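Local coordinates for protein aminopeptidase N (Francisella tularensis subsp. tularensis, PDB 5DLL) that releases N-terminal amino acids from peptides as a zinc-dependent aminopeptidase of the M1 family, probably during the breakdown of intracellular peptides, at residues 276-281 and 312-317; 256-261 and 317-322; 195-200 and 323-328; 239-244 and 305-310; 131-136 and 329-334. One frame throughout, in Å; residues are numbered along the deposited sequence.

Contact 1 (276-281 and 312-317); sequences ENKGLN and FHNWTG. With ZN (zinc ion), chain B.
With CG set between the backbone N and the carbonyl carbon (chi1 73°) and the chain bent again at chi2, Glu-276 folds its carboxylate over one face of the His-313 imidazole. The two planes are 18° apart, so the groups stack; Glu-276 CD lies 3.5 Å from His-313 CD2, displaced from the ring centre toward its rim. Closer to the backbones, CB of Glu-276 and CB of His-313 meet at 3.5 Å. The rotation of the imidazole is fixed at both nitrogens. His-313 ND1 donates to Thr-316 O at 3.0 Å, a few residues further along its own segment, and His-313 NE2 binds the zinc ion at 2.1 Å. The carboxylate, which makes no hydrogen bond to the histidine, pairs through OE2 with Lys-331. A second touch involves Lys-278, whose CD and CE run across Asn-314 OD1, while Asn-314 ND2 is held by Asp-258. A type II turn from Asn-277 to Leu-280 leads the chain away into strand 280-284. Glu-276 and Asn-277 end the GAMEN sequence characteristic of M1 aminopeptidases, here laid against the second histidine of the HExxH zinc site.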
# COMPACT_ATOMS: atom_id res chain seq x y z
N GLU A 276 -5.71 -6.89 10.43
CA GLU A 276 -6.30 -5.97 11.40
C GLU A 276 -7.18 -6.65 12.46
O GLU A 276 -8.16 -6.05 12.91
CB GLU A 276 -7.13 -4.89 10.69
CG GLU A 276 -8.46 -5.36 10.11
CD GLU A 276 -8.47 -5.51 8.60
OE1 GLU A 276 -7.38 -5.66 7.99
OE2 GLU A 276 -9.59 -5.48 8.04
N ASN A 277 -6.84 -7.87 12.86
CA ASN A 277 -7.71 -8.61 13.78
C ASN A 277 -7.95 -7.77 15.03
O ASN A 277 -7.01 -7.21 15.59
CB ASN A 277 -7.13 -9.98 14.14
CG ASN A 277 -6.78 -10.81 12.93
OD1 ASN A 277 -5.63 -11.22 12.77
ND2 ASN A 277 -7.77 -11.07 12.08
N LYS A 278 -9.21 -7.67 15.44
CA LYS A 278 -9.62 -6.75 16.50
C LYS A 278 -8.87 -7.00 17.80
O LYS A 278 -8.98 -8.07 18.40
CB LYS A 278 -11.14 -6.84 16.71
CG LYS A 278 -11.71 -6.01 17.85
CD LYS A 278 -11.50 -4.51 17.66
CE LYS A 278 -12.36 -3.70 18.62
NZ LYS A 278 -13.72 -3.46 18.07
N GLY A 279 -8.08 -6.01 18.22
CA GLY A 279 -7.32 -6.08 19.48
C GLY A 279 -6.07 -6.93 19.40
O GLY A 279 -5.32 -7.05 20.38
N LEU A 280 -5.82 -7.51 18.23
CA LEU A 280 -4.82 -8.56 18.09
C LEU A 280 -4.35 -8.56 16.64
O LEU A 280 -4.68 -9.44 15.86
CB LEU A 280 -5.41 -9.92 18.49
CG LEU A 280 -4.50 -11.15 18.44
CD1 LEU A 280 -3.15 -10.91 19.09
CD2 LEU A 280 -5.19 -12.33 19.09
N ASN A 281 -3.60 -7.54 16.28
CA ASN A 281 -3.08 -7.43 14.93
C ASN A 281 -1.95 -8.44 14.78
O ASN A 281 -1.26 -8.75 15.75
CB ASN A 281 -2.60 -6.01 14.65
CG ASN A 281 -3.73 -4.99 14.67
OD1 ASN A 281 -4.90 -5.34 14.83
ND2 ASN A 281 -3.38 -3.72 14.49
N PHE A 312 -5.77 1.78 12.54
CA PHE A 312 -6.88 2.62 12.09
C PHE A 312 -8.10 1.80 11.69
O PHE A 312 -9.23 2.28 11.83
CB PHE A 312 -6.41 3.55 10.95
CG PHE A 312 -5.22 4.40 11.32
CD1 PHE A 312 -5.09 4.93 12.61
CD2 PHE A 312 -4.23 4.67 10.40
CE1 PHE A 312 -3.99 5.69 12.96
CE2 PHE A 312 -3.13 5.44 10.74
CZ PHE A 312 -3.01 5.95 12.02
N HIS A 313 -7.90 0.56 11.25
CA HIS A 313 -9.03 -0.35 11.00
C HIS A 313 -9.92 -0.56 12.23
O HIS A 313 -11.11 -0.85 12.08
CB HIS A 313 -8.57 -1.73 10.51
CG HIS A 313 -8.31 -1.79 9.04
ND1 HIS A 313 -9.25 -1.42 8.11
CD2 HIS A 313 -7.23 -2.20 8.35
CE1 HIS A 313 -8.75 -1.58 6.90
NE2 HIS A 313 -7.52 -2.05 7.01
N ASN A 314 -9.36 -0.41 13.43
CA ASN A 314 -10.12 -0.58 14.66
C ASN A 314 -11.48 0.12 14.63
O ASN A 314 -12.46 -0.41 15.15
CB ASN A 314 -9.33 -0.09 15.88
CG ASN A 314 -9.99 -0.49 17.19
OD1 ASN A 314 -10.23 -1.66 17.42
ND2 ASN A 314 -10.28 0.49 18.04
N TRP A 315 -11.53 1.30 14.03
CA TRP A 315 -12.79 2.01 13.83
C TRP A 315 -13.30 1.82 12.41
O TRP A 315 -14.45 1.41 12.22
CB TRP A 315 -12.66 3.50 14.18
CG TRP A 315 -12.73 3.73 15.66
CD1 TRP A 315 -11.68 3.84 16.53
CD2 TRP A 315 -13.92 3.83 16.46
NE1 TRP A 315 -12.14 4.01 17.81
CE2 TRP A 315 -13.51 4.01 17.80
CE3 TRP A 315 -15.29 3.79 16.17
CZ2 TRP A 315 -14.43 4.15 18.84
CZ3 TRP A 315 -16.20 3.93 17.21
CH2 TRP A 315 -15.76 4.11 18.53
N THR A 316 -12.46 2.09 11.42
CA THR A 316 -12.85 1.96 10.01
C THR A 316 -12.55 0.56 9.49
O THR A 316 -11.60 0.35 8.72
CB THR A 316 -12.16 3.02 9.13
OG1 THR A 316 -10.74 2.93 9.28
CG2 THR A 316 -12.64 4.41 9.52
N GLY A 317 -13.38 -0.40 9.90
CA GLY A 317 -13.24 -1.79 9.47
C GLY A 317 -13.78 -2.75 10.50
O GLY A 317 -14.57 -3.64 10.18
ZN ZN B . -6.22 -2.76 5.46

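Contact 2 (256-261 and 317-322); sequences EYDLDT and GDRVTC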
# COMPACT_ATOMS: atom_id res chain seq x y z
N GLU A 256 -10.88 7.26 20.18
CA GLU A 256 -10.21 6.63 21.31
C GLU A 256 -10.30 5.09 21.19
O GLU A 256 -11.34 4.55 20.78
CB GLU A 256 -10.88 7.11 22.60
CG GLU A 256 -10.06 6.91 23.86
CD GLU A 256 -10.79 7.37 25.11
OE1 GLU A 256 -11.62 8.31 25.01
OE2 GLU A 256 -10.53 6.80 26.19
N TYR A 257 -9.23 4.41 21.57
CA TYR A 257 -9.23 2.94 21.62
C TYR A 257 -10.34 2.47 22.56
O TYR A 257 -10.66 3.14 23.54
CB TYR A 257 -7.87 2.41 22.07
CG TYR A 257 -7.72 0.90 21.96
CD1 TYR A 257 -7.84 0.25 20.73
CD2 TYR A 257 -7.42 0.12 23.08
CE1 TYR A 257 -7.70 -1.12 20.62
CE2 TYR A 257 -7.27 -1.25 22.98
CZ TYR A 257 -7.41 -1.87 21.75
OH TYR A 257 -7.25 -3.23 21.65
N ASP A 258 -10.90 1.30 22.27
CA ASP A 258 -12.13 0.84 22.93
C ASP A 258 -11.97 -0.33 23.92
O ASP A 258 -12.93 -0.68 24.62
CB ASP A 258 -13.19 0.51 21.86
CG ASP A 258 -12.65 -0.34 20.70
OD1 ASP A 258 -11.41 -0.48 20.56
OD2 ASP A 258 -13.47 -0.86 19.92
N LEU A 259 -10.77 -0.91 24.01
CA LEU A 259 -10.49 -2.02 24.93
C LEU A 259 -9.40 -1.67 25.92
O LEU A 259 -8.70 -0.67 25.76
CB LEU A 259 -10.06 -3.26 24.14
CG LEU A 259 -11.00 -3.73 23.02
CD1 LEU A 259 -10.26 -4.69 22.10
CD2 LEU A 259 -12.25 -4.38 23.59
N ASP A 260 -9.24 -2.50 26.95
CA ASP A 260 -8.22 -2.28 27.98
C ASP A 260 -6.86 -2.84 27.61
O ASP A 260 -5.88 -2.60 28.32
CB ASP A 260 -8.64 -2.91 29.32
CG ASP A 260 -9.99 -2.42 29.79
OD1 ASP A 260 -10.41 -1.32 29.37
OD2 ASP A 260 -10.63 -3.15 30.58
N THR A 261 -6.80 -3.61 26.52
CA THR A 261 -5.53 -4.17 26.04
C THR A 261 -5.48 -4.22 24.51
O THR A 261 -6.50 -4.35 23.86
CB THR A 261 -5.22 -5.56 26.66
OG1 THR A 261 -4.15 -6.19 25.94
CG2 THR A 261 -6.43 -6.45 26.65
N GLY A 317 -13.38 -0.40 9.90
CA GLY A 317 -13.24 -1.79 9.47
C GLY A 317 -13.78 -2.75 10.50
O GLY A 317 -14.57 -3.64 10.18
N ASP A 318 -13.35 -2.58 11.75
CA ASP A 318 -13.72 -3.49 12.83
C ASP A 318 -14.97 -3.02 13.55
O ASP A 318 -15.90 -3.80 13.78
CB ASP A 318 -12.57 -3.65 13.83
CG ASP A 318 -11.28 -4.17 13.19
OD1 ASP A 318 -11.21 -4.27 11.95
OD2 ASP A 318 -10.34 -4.49 13.95
N ARG A 319 -15.00 -1.75 13.92
CA ARG A 319 -16.12 -1.20 14.68
C ARG A 319 -17.31 -0.92 13.76
O ARG A 319 -18.45 -1.19 14.12
CB ARG A 319 -15.67 0.05 15.41
CG ARG A 319 -16.53 0.39 16.61
CD ARG A 319 -16.21 -0.44 17.83
NE ARG A 319 -17.12 -0.07 18.91
CZ ARG A 319 -16.87 0.82 19.86
NH1 ARG A 319 -15.70 1.45 19.93
NH2 ARG A 319 -17.80 1.08 20.77
N VAL A 320 -17.03 -0.38 12.58
CA VAL A 320 -17.99 -0.33 11.47
C VAL A 320 -17.34 -1.02 10.29
O VAL A 320 -16.27 -0.60 9.86
CB VAL A 320 -18.34 1.12 11.07
CG1 VAL A 320 -19.46 1.13 10.03
CG2 VAL A 320 -18.70 1.95 12.29
N THR A 321 -17.99 -2.07 9.77
CA THR A 321 -17.40 -2.93 8.74
C THR A 321 -18.11 -2.83 7.39
O THR A 321 -19.05 -2.05 7.22
CB THR A 321 -17.36 -4.41 9.22
OG1 THR A 321 -16.45 -5.16 8.40
CG2 THR A 321 -18.75 -5.06 9.20
N CYS A 322 -17.64 -3.61 6.41
CA CYS A 322 -18.29 -3.69 5.10
C CYS A 322 -19.42 -4.72 5.13
O CYS A 322 -19.30 -5.77 5.75
CB CYS A 322 -17.26 -4.03 4.00
SG CYS A 322 -16.20 -5.47 4.31
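A single salt bridge near the surface joins the loop between helix 236-253 and strand 261-267 to the end of helix 314-319. It runs from Asp-258 OD2 to Arg-319 NH1, 3.2 Å apart, between two partly exposed side chains whose backbones stay well separated. The side chains pass each other in opposite directions, with carboxylate and guanidinium planes 23° apart. Asp-258 OD2 approaches the guanidinium obliquely, and the aliphatic part of the arginine also takes part, its CD lying 3.5 Å from Asp-258 OD2. Arg-319 reaches this place because CG stands opposite its backbone N (chi1 -157°) and the chain then bends at chi2. The other carboxylate oxygen, Asp-258 OD1, accepts a hydrogen bond from Asn-314 ND2, so the aspartate ties its loop to helix 314-319 at two points. Phe-192 adds a cation-pi contact to the guanidinium. Within the segment, Tyr-257 OH donates to Thr-261 O at 2.6 Å, linking the loop to the first residue of strand 261-267. Beyond Arg-319, Val-320 packs on helix 390-423, and the chain passes into strand 321-322, which pairs in parallel with strand 427-428.

Contact 3 (195-200 and 323-328); sequences PCYLFA and RDWFQL
The aromatic contact is an edge-to-face (T-shaped) pair between Tyr-197 and Trp-325. Trp-325 presents the CH2 corner of its six-membered ring to the face of the phenol, with CH2 3.6 Å from Tyr-197 CD2 and displaced toward the rim. The ring centroids are 5.1 Å apart and the planes meet at 66°. Tyr-197 CG sits between its backbone N and carbonyl carbon (chi1 79°), which turns the ring toward the tryptophan, and Leu-198 CG packs on its opposite face. The polar tip of the tyrosine points elsewhere: its OH is hydrogen-bonded to Thr-321 OG1.

Polar bonds among residues 323-328 probably shape the backbone that carries the indole. Asp-324 OD1 accepts from Phe-326 N at 2.9 Å, forming an Asx turn, while Asp-324 OD2 takes two bonds from the side of the Arg-323 guanidinium, from NE at 3.0 Å and from NH2 at 2.7 Å. Gln-327 then occupies the N-cap position of helix 328-346.

Across the interface the contact is thus apolar. The 3-10 turn at 196-198 meets the loop leading into the helix of the zinc ligand Glu-332 through two buried rings, held together by ring packing with no polar bond between them, while the tyrosine hydroxyl has its partner in Thr-321 and the carboxylate of Asp-324 is bonded within its own segment.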
# COMPACT_ATOMS: atom_id res chain seq x y z
N PRO A 195 -17.60 -8.90 12.69
CA PRO A 195 -17.69 -10.04 11.78
C PRO A 195 -16.55 -11.04 12.05
O PRO A 195 -15.52 -10.66 12.59
CB PRO A 195 -17.56 -9.41 10.39
CG PRO A 195 -16.79 -8.15 10.62
CD PRO A 195 -17.10 -7.69 12.01
N CYS A 196 -16.75 -12.29 11.67
CA CYS A 196 -15.79 -13.34 12.02
C CYS A 196 -14.42 -13.22 11.34
O CYS A 196 -13.45 -13.77 11.84
CB CYS A 196 -16.39 -14.73 11.77
SG CYS A 196 -17.04 -15.02 10.10
N TYR A 197 -14.33 -12.50 10.22
CA TYR A 197 -13.05 -12.36 9.51
C TYR A 197 -11.99 -11.62 10.34
O TYR A 197 -10.80 -11.69 10.04
CB TYR A 197 -13.24 -11.71 8.13
CG TYR A 197 -13.39 -10.19 8.12
CD1 TYR A 197 -12.27 -9.36 8.15
CD2 TYR A 197 -14.65 -9.60 8.06
CE1 TYR A 197 -12.40 -7.98 8.14
CE2 TYR A 197 -14.78 -8.21 8.04
CZ TYR A 197 -13.66 -7.41 8.09
OH TYR A 197 -13.78 -6.03 8.08
N LEU A 198 -12.45 -10.92 11.38
CA LEU A 198 -11.57 -10.25 12.34
C LEU A 198 -11.29 -11.07 13.58
O LEU A 198 -10.63 -10.58 14.51
CB LEU A 198 -12.20 -8.93 12.77
CG LEU A 198 -12.45 -7.95 11.64
CD1 LEU A 198 -13.35 -6.85 12.14
CD2 LEU A 198 -11.13 -7.40 11.10
N PHE A 199 -11.78 -12.30 13.62
CA PHE A 199 -11.47 -13.19 14.73
C PHE A 199 -10.02 -13.66 14.59
O PHE A 199 -9.56 -13.95 13.48
CB PHE A 199 -12.41 -14.39 14.78
CG PHE A 199 -11.95 -15.46 15.72
CD1 PHE A 199 -11.08 -16.45 15.29
CD2 PHE A 199 -12.33 -15.44 17.05
CE1 PHE A 199 -10.62 -17.42 16.16
CE2 PHE A 199 -11.87 -16.41 17.93
CZ PHE A 199 -11.01 -17.40 17.48
N ALA A 200 -9.31 -13.72 15.72
CA ALA A 200 -7.96 -14.28 15.75
C ALA A 200 -7.66 -15.04 17.04
O ALA A 200 -8.21 -14.73 18.11
CB ALA A 200 -6.93 -13.18 15.53
N ARG A 323 -20.52 -4.40 4.44
CA ARG A 323 -21.69 -5.28 4.34
C ARG A 323 -21.38 -6.51 3.49
O ARG A 323 -21.79 -7.63 3.83
CB ARG A 323 -22.85 -4.51 3.72
CG ARG A 323 -24.16 -5.28 3.64
CD ARG A 323 -25.12 -4.58 2.70
NE ARG A 323 -24.72 -4.73 1.30
CZ ARG A 323 -25.42 -4.27 0.26
NH1 ARG A 323 -26.56 -3.62 0.44
NH2 ARG A 323 -24.96 -4.47 -0.98
N ASP A 324 -20.68 -6.28 2.38
CA ASP A 324 -20.22 -7.35 1.50
C ASP A 324 -18.83 -6.99 0.98
O ASP A 324 -18.32 -5.91 1.25
CB ASP A 324 -21.21 -7.55 0.35
CG ASP A 324 -21.45 -6.27 -0.44
OD1 ASP A 324 -20.47 -5.73 -1.01
OD2 ASP A 324 -22.61 -5.81 -0.51
N TRP A 325 -18.21 -7.90 0.23
CA TRP A 325 -16.83 -7.70 -0.24
C TRP A 325 -16.70 -6.83 -1.49
O TRP A 325 -15.58 -6.57 -1.94
CB TRP A 325 -16.15 -9.05 -0.45
CG TRP A 325 -16.09 -9.88 0.80
CD1 TRP A 325 -16.78 -11.03 1.05
CD2 TRP A 325 -15.32 -9.60 1.97
NE1 TRP A 325 -16.48 -11.49 2.31
CE2 TRP A 325 -15.58 -10.64 2.90
CE3 TRP A 325 -14.43 -8.59 2.33
CZ2 TRP A 325 -14.99 -10.69 4.16
CZ3 TRP A 325 -13.83 -8.63 3.59
CH2 TRP A 325 -14.12 -9.67 4.49
N PHE A 326 -17.82 -6.37 -2.06
CA PHE A 326 -17.79 -5.36 -3.13
C PHE A 326 -17.54 -3.98 -2.51
O PHE A 326 -17.05 -3.05 -3.17
CB PHE A 326 -19.12 -5.32 -3.91
CG PHE A 326 -19.49 -6.63 -4.55
CD1 PHE A 326 -20.26 -7.57 -3.87
CD2 PHE A 326 -19.10 -6.92 -5.85
CE1 PHE A 326 -20.61 -8.77 -4.46
CE2 PHE A 326 -19.44 -8.11 -6.45
CZ PHE A 326 -20.21 -9.04 -5.76
N GLN A 327 -17.86 -3.89 -1.23
CA GLN A 327 -17.75 -2.68 -0.43
C GLN A 327 -16.33 -2.49 0.15
O GLN A 327 -16.16 -1.80 1.16
CB GLN A 327 -18.80 -2.74 0.69
CG GLN A 327 -20.01 -1.83 0.52
CD GLN A 327 -20.76 -1.99 -0.79
OE1 GLN A 327 -20.93 -1.03 -1.54
NE2 GLN A 327 -21.24 -3.19 -1.05
N LEU A 328 -15.33 -3.07 -0.50
CA LEU A 328 -13.97 -3.11 0.04
C LEU A 328 -13.22 -1.78 -0.17
O LEU A 328 -12.25 -1.50 0.54
CB LEU A 328 -13.20 -4.27 -0.61
CG LEU A 328 -12.22 -5.08 0.25
CD1 LEU A 328 -12.80 -5.45 1.60
CD2 LEU A 328 -11.83 -6.34 -0.51

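Contact 4 (239-244 and 305-310); sequences MQAVKD and SVVGHE. With ZN (zinc ion), chain B.
Helix 297-312, which carries all but the last residue of the zinc-binding HExxH sequence, packs against helix 236-253 through Ala-241, Val-242 and Val-307. Val-307 faces the partner helix: its CB lies 3.8 Å from Ala-241 CB, and its CG1 reaches 3.6 Å from Val-242 CG2. The two valine side chains cross at about a right angle. CG1 of Val-307 stands opposite the backbone N (chi1 171°), which takes that methyl to Val-242 while keeping it beside Ala-241; CG2 also lies near Ala-241 CB. With a methyl group as the side chain of Ala-241, the helices come close, the CA atoms of Ala-241 and Val-307 lying 6.3 Å apart. Two residues after Val-307 the same helix supplies the first histidine of the gluzincin site, His-309, whose NE2 binds the zinc ion at 2.2 Å. His-309 ND1 is hydrogen-bonded to Asp-339 of helix 328-346, which, with the zinc ion, probably fixes the turn of the ring. Val-242 also touches Leu-223 of strand 220-227 and Phe-262 and Ile-264 of strand 261-267.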
# COMPACT_ATOMS: atom_id res chain seq x y z
N MET A 239 6.46 -0.46 18.78
CA MET A 239 5.74 -0.01 19.97
C MET A 239 5.52 1.49 19.92
O MET A 239 4.44 1.98 20.25
CB MET A 239 6.51 -0.38 21.24
CG MET A 239 5.82 0.03 22.54
SD MET A 239 4.17 -0.66 22.75
CE MET A 239 4.57 -2.24 23.48
N GLN A 240 6.55 2.22 19.50
CA GLN A 240 6.45 3.66 19.33
C GLN A 240 5.43 4.03 18.26
O GLN A 240 4.65 4.97 18.44
CB GLN A 240 7.81 4.28 19.00
CG GLN A 240 7.88 5.78 19.22
CD GLN A 240 7.46 6.17 20.62
OE1 GLN A 240 7.99 5.67 21.61
NE2 GLN A 240 6.48 7.07 20.72
N ALA A 241 5.42 3.29 17.15
CA ALA A 241 4.44 3.49 16.08
C ALA A 241 3.00 3.28 16.56
O ALA A 241 2.08 3.92 16.05
CB ALA A 241 4.73 2.57 14.90
N VAL A 242 2.81 2.40 17.54
CA VAL A 242 1.50 2.18 18.15
C VAL A 242 1.06 3.41 18.95
O VAL A 242 -0.11 3.82 18.90
CB VAL A 242 1.49 0.93 19.06
CG1 VAL A 242 0.18 0.81 19.82
CG2 VAL A 242 1.75 -0.32 18.24
N LYS A 243 1.99 4.00 19.69
CA LYS A 243 1.70 5.20 20.48
C LYS A 243 1.42 6.41 19.59
O LYS A 243 0.50 7.19 19.85
CB LYS A 243 2.87 5.51 21.42
CG LYS A 243 3.10 4.45 22.48
CD LYS A 243 4.33 4.78 23.31
CE LYS A 243 4.49 3.81 24.48
NZ LYS A 243 5.88 3.82 25.00
N ASP A 244 2.22 6.57 18.54
CA ASP A 244 2.02 7.62 17.54
C ASP A 244 0.66 7.47 16.85
O ASP A 244 -0.03 8.46 16.60
CB ASP A 244 3.12 7.59 16.46
CG ASP A 244 4.54 7.70 17.04
OD1 ASP A 244 4.74 8.37 18.09
OD2 ASP A 244 5.46 7.12 16.42
N SER A 305 3.87 3.34 9.08
CA SER A 305 2.70 3.30 8.19
C SER A 305 1.92 2.00 8.29
O SER A 305 0.68 2.00 8.29
CB SER A 305 3.16 3.48 6.73
OG SER A 305 2.10 3.28 5.83
N VAL A 306 2.66 0.90 8.33
CA VAL A 306 2.09 -0.44 8.45
C VAL A 306 1.31 -0.58 9.76
O VAL A 306 0.12 -0.93 9.76
CB VAL A 306 3.21 -1.50 8.37
CG1 VAL A 306 2.73 -2.86 8.87
CG2 VAL A 306 3.74 -1.61 6.95
N VAL A 307 1.97 -0.28 10.87
CA VAL A 307 1.35 -0.36 12.19
C VAL A 307 0.17 0.60 12.25
O VAL A 307 -0.91 0.25 12.73
CB VAL A 307 2.36 -0.02 13.32
CG1 VAL A 307 1.66 0.11 14.67
CG2 VAL A 307 3.47 -1.06 13.40
N GLY A 308 0.38 1.82 11.75
CA GLY A 308 -0.68 2.81 11.68
C GLY A 308 -1.92 2.26 11.00
O GLY A 308 -2.99 2.21 11.61
N HIS A 309 -1.75 1.84 9.75
CA HIS A 309 -2.86 1.38 8.93
C HIS A 309 -3.73 0.36 9.63
O HIS A 309 -4.96 0.45 9.62
CB HIS A 309 -2.32 0.79 7.62
CG HIS A 309 -3.37 0.17 6.76
ND1 HIS A 309 -3.86 0.78 5.63
CD2 HIS A 309 -4.03 -1.01 6.87
CE1 HIS A 309 -4.77 0.00 5.07
NE2 HIS A 309 -4.89 -1.09 5.80
N GLU A 310 -3.10 -0.64 10.25
CA GLU A 310 -3.85 -1.71 10.90
C GLU A 310 -4.55 -1.20 12.16
O GLU A 310 -5.67 -1.64 12.44
CB GLU A 310 -2.94 -2.91 11.22
CG GLU A 310 -2.23 -3.53 10.01
CD GLU A 310 -3.16 -3.96 8.88
OE1 GLU A 310 -4.32 -4.36 9.15
OE2 GLU A 310 -2.74 -3.91 7.70
ZN ZN B . -6.22 -2.76 5.46

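Contact 5 (131-136 and 329-334); sequences QCEATG and SLKEGL. With ZN (zinc ion), chain B.
Lys-331 NZ is gripped by several carboxylates, among them Glu-133 across the contact and Glu-332 beside it on the helix. Its bond to Glu-332 OE1 is 2.8 Å long and comes from above the carboxylate plane. The salt bridge to Glu-133 OE2 is longer at 3.5 Å, and Lys-331 CE lies equally near that oxygen; Glu-276 OE2 adds another. Lys-331 and Glu-133 come from opposite directions. The Glu-133 chain is extended, whereas Lys-331 leaves the helix straight and turns at chi3 (84°) and chi4 (83°), which curls its ammonium back toward Glu-332. Glu-332 binds the zinc ion with His-309 and His-313; its OE1 and OE2 are both modelled 2.0 Å from the metal, a geometry left doubtful by the closeness of CD. The peptide bond between Glu-133 and Ala-134 is cis, and Gln-131 NE2 donates to Glu-133 O at 2.9 Å on a lone pair in the carbonyl plane, which probably steadies the backbone from which Glu-133 projects. The result is a charge network reaching from the N-terminal domain to the metal. The lysine probably offsets the negative charge gathered there, letting acidic side chains lie near one another at the zinc site.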
# COMPACT_ATOMS: atom_id res chain seq x y z
N GLN A 131 -6.00 -17.06 10.41
CA GLN A 131 -6.20 -16.05 9.38
C GLN A 131 -7.61 -16.27 8.85
O GLN A 131 -7.90 -17.33 8.29
CB GLN A 131 -5.17 -16.20 8.26
CG GLN A 131 -5.45 -15.36 7.03
CD GLN A 131 -5.51 -13.88 7.34
OE1 GLN A 131 -4.73 -13.36 8.14
NE2 GLN A 131 -6.44 -13.18 6.69
N CYS A 132 -8.48 -15.29 9.05
CA CYS A 132 -9.90 -15.47 8.75
C CYS A 132 -10.45 -14.58 7.64
O CYS A 132 -11.55 -14.85 7.15
CB CYS A 132 -10.71 -15.32 10.03
SG CYS A 132 -10.31 -16.57 11.28
N GLU A 133 -9.73 -13.55 7.22
CA GLU A 133 -10.15 -12.79 6.04
C GLU A 133 -9.68 -13.53 4.80
O GLU A 133 -8.51 -13.91 4.74
CB GLU A 133 -9.59 -11.36 6.04
CG GLU A 133 -10.06 -10.51 4.86
CD GLU A 133 -9.63 -9.06 4.95
OE1 GLU A 133 -8.59 -8.77 5.58
OE2 GLU A 133 -10.33 -8.19 4.38
N ALA A 134 -10.54 -13.75 3.80
CA ALA A 134 -11.94 -13.33 3.79
C ALA A 134 -12.89 -14.34 4.44
O ALA A 134 -13.80 -13.96 5.17
CB ALA A 134 -12.39 -13.06 2.36
N THR A 135 -12.67 -15.63 4.17
CA THR A 135 -13.62 -16.69 4.55
C THR A 135 -12.93 -17.89 5.23
O THR A 135 -13.33 -19.03 5.05
CB THR A 135 -14.41 -17.18 3.32
OG1 THR A 135 -13.51 -17.63 2.30
CG2 THR A 135 -15.30 -16.07 2.75
N GLY A 136 -11.92 -17.61 6.04
CA GLY A 136 -11.18 -18.65 6.74
C GLY A 136 -11.78 -19.09 8.06
O GLY A 136 -11.31 -20.06 8.65
N SER A 329 -13.67 -0.97 -1.13
CA SER A 329 -13.14 0.38 -1.33
C SER A 329 -13.51 1.35 -0.20
O SER A 329 -12.97 2.46 -0.12
CB SER A 329 -13.62 0.96 -2.66
OG SER A 329 -15.03 1.11 -2.67
N LEU A 330 -14.46 0.95 0.66
CA LEU A 330 -14.78 1.66 1.89
C LEU A 330 -13.98 1.14 3.09
O LEU A 330 -13.45 1.94 3.87
CB LEU A 330 -16.28 1.55 2.19
CG LEU A 330 -16.75 2.17 3.51
CD1 LEU A 330 -16.47 3.67 3.52
CD2 LEU A 330 -18.23 1.89 3.74
N LYS A 331 -13.90 -0.18 3.26
CA LYS A 331 -13.19 -0.75 4.42
C LYS A 331 -11.72 -0.39 4.38
O LYS A 331 -11.14 -0.01 5.40
CB LYS A 331 -13.33 -2.27 4.51
CG LYS A 331 -12.61 -2.86 5.73
CD LYS A 331 -12.58 -4.37 5.72
CE LYS A 331 -11.43 -4.92 4.89
NZ LYS A 331 -10.15 -4.95 5.65
N GLU A 332 -11.12 -0.53 3.20
CA GLU A 332 -9.70 -0.27 3.06
C GLU A 332 -9.42 1.15 2.58
O GLU A 332 -8.58 1.83 3.16
CB GLU A 332 -9.02 -1.32 2.16
CG GLU A 332 -8.83 -2.68 2.84
CD GLU A 332 -7.86 -2.65 4.03
OE1 GLU A 332 -7.79 -3.71 4.68
OE2 GLU A 332 -7.29 -1.57 4.25
N GLY A 333 -10.14 1.61 1.55
CA GLY A 333 -9.93 2.97 1.03
C GLY A 333 -9.95 4.06 2.10
O GLY A 333 -9.09 4.95 2.12
N LEU A 334 -10.93 3.99 2.99
CA LEU A 334 -11.04 4.92 4.10
C LEU A 334 -9.83 4.79 5.03
O LEU A 334 -9.26 5.79 5.44
CB LEU A 334 -12.34 4.68 4.87
CG LEU A 334 -12.64 5.57 6.08
CD1 LEU A 334 -12.57 7.05 5.72
CD2 LEU A 334 -14.00 5.23 6.68
ZN ZN B . -6.22 -2.76 5.46

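Overall arrangement
Contacts 1, 3 and 4 are buried, contact 5 partly so, and contact 2 lies near the surface. Three of them touch the zinc ion, each supplying one ligand: contact 4 from helix 297-312, contact 1 just beyond it, and contact 5 from helix 328-346. Contacts 1 and 2 share helix 314-319 and are bridged by Asn-314 and Asp-258. Contacts 3 and 5, with centres 5 Å apart, join the N-terminal and peptidase domains, whereas the other three stay within the peptidase domain. Chemistry follows place: aliphatic between helices in contact 4, aromatic in contact 3, a stacked carboxylate and imidazole in contact 1, and ionic in contacts 2 and 5.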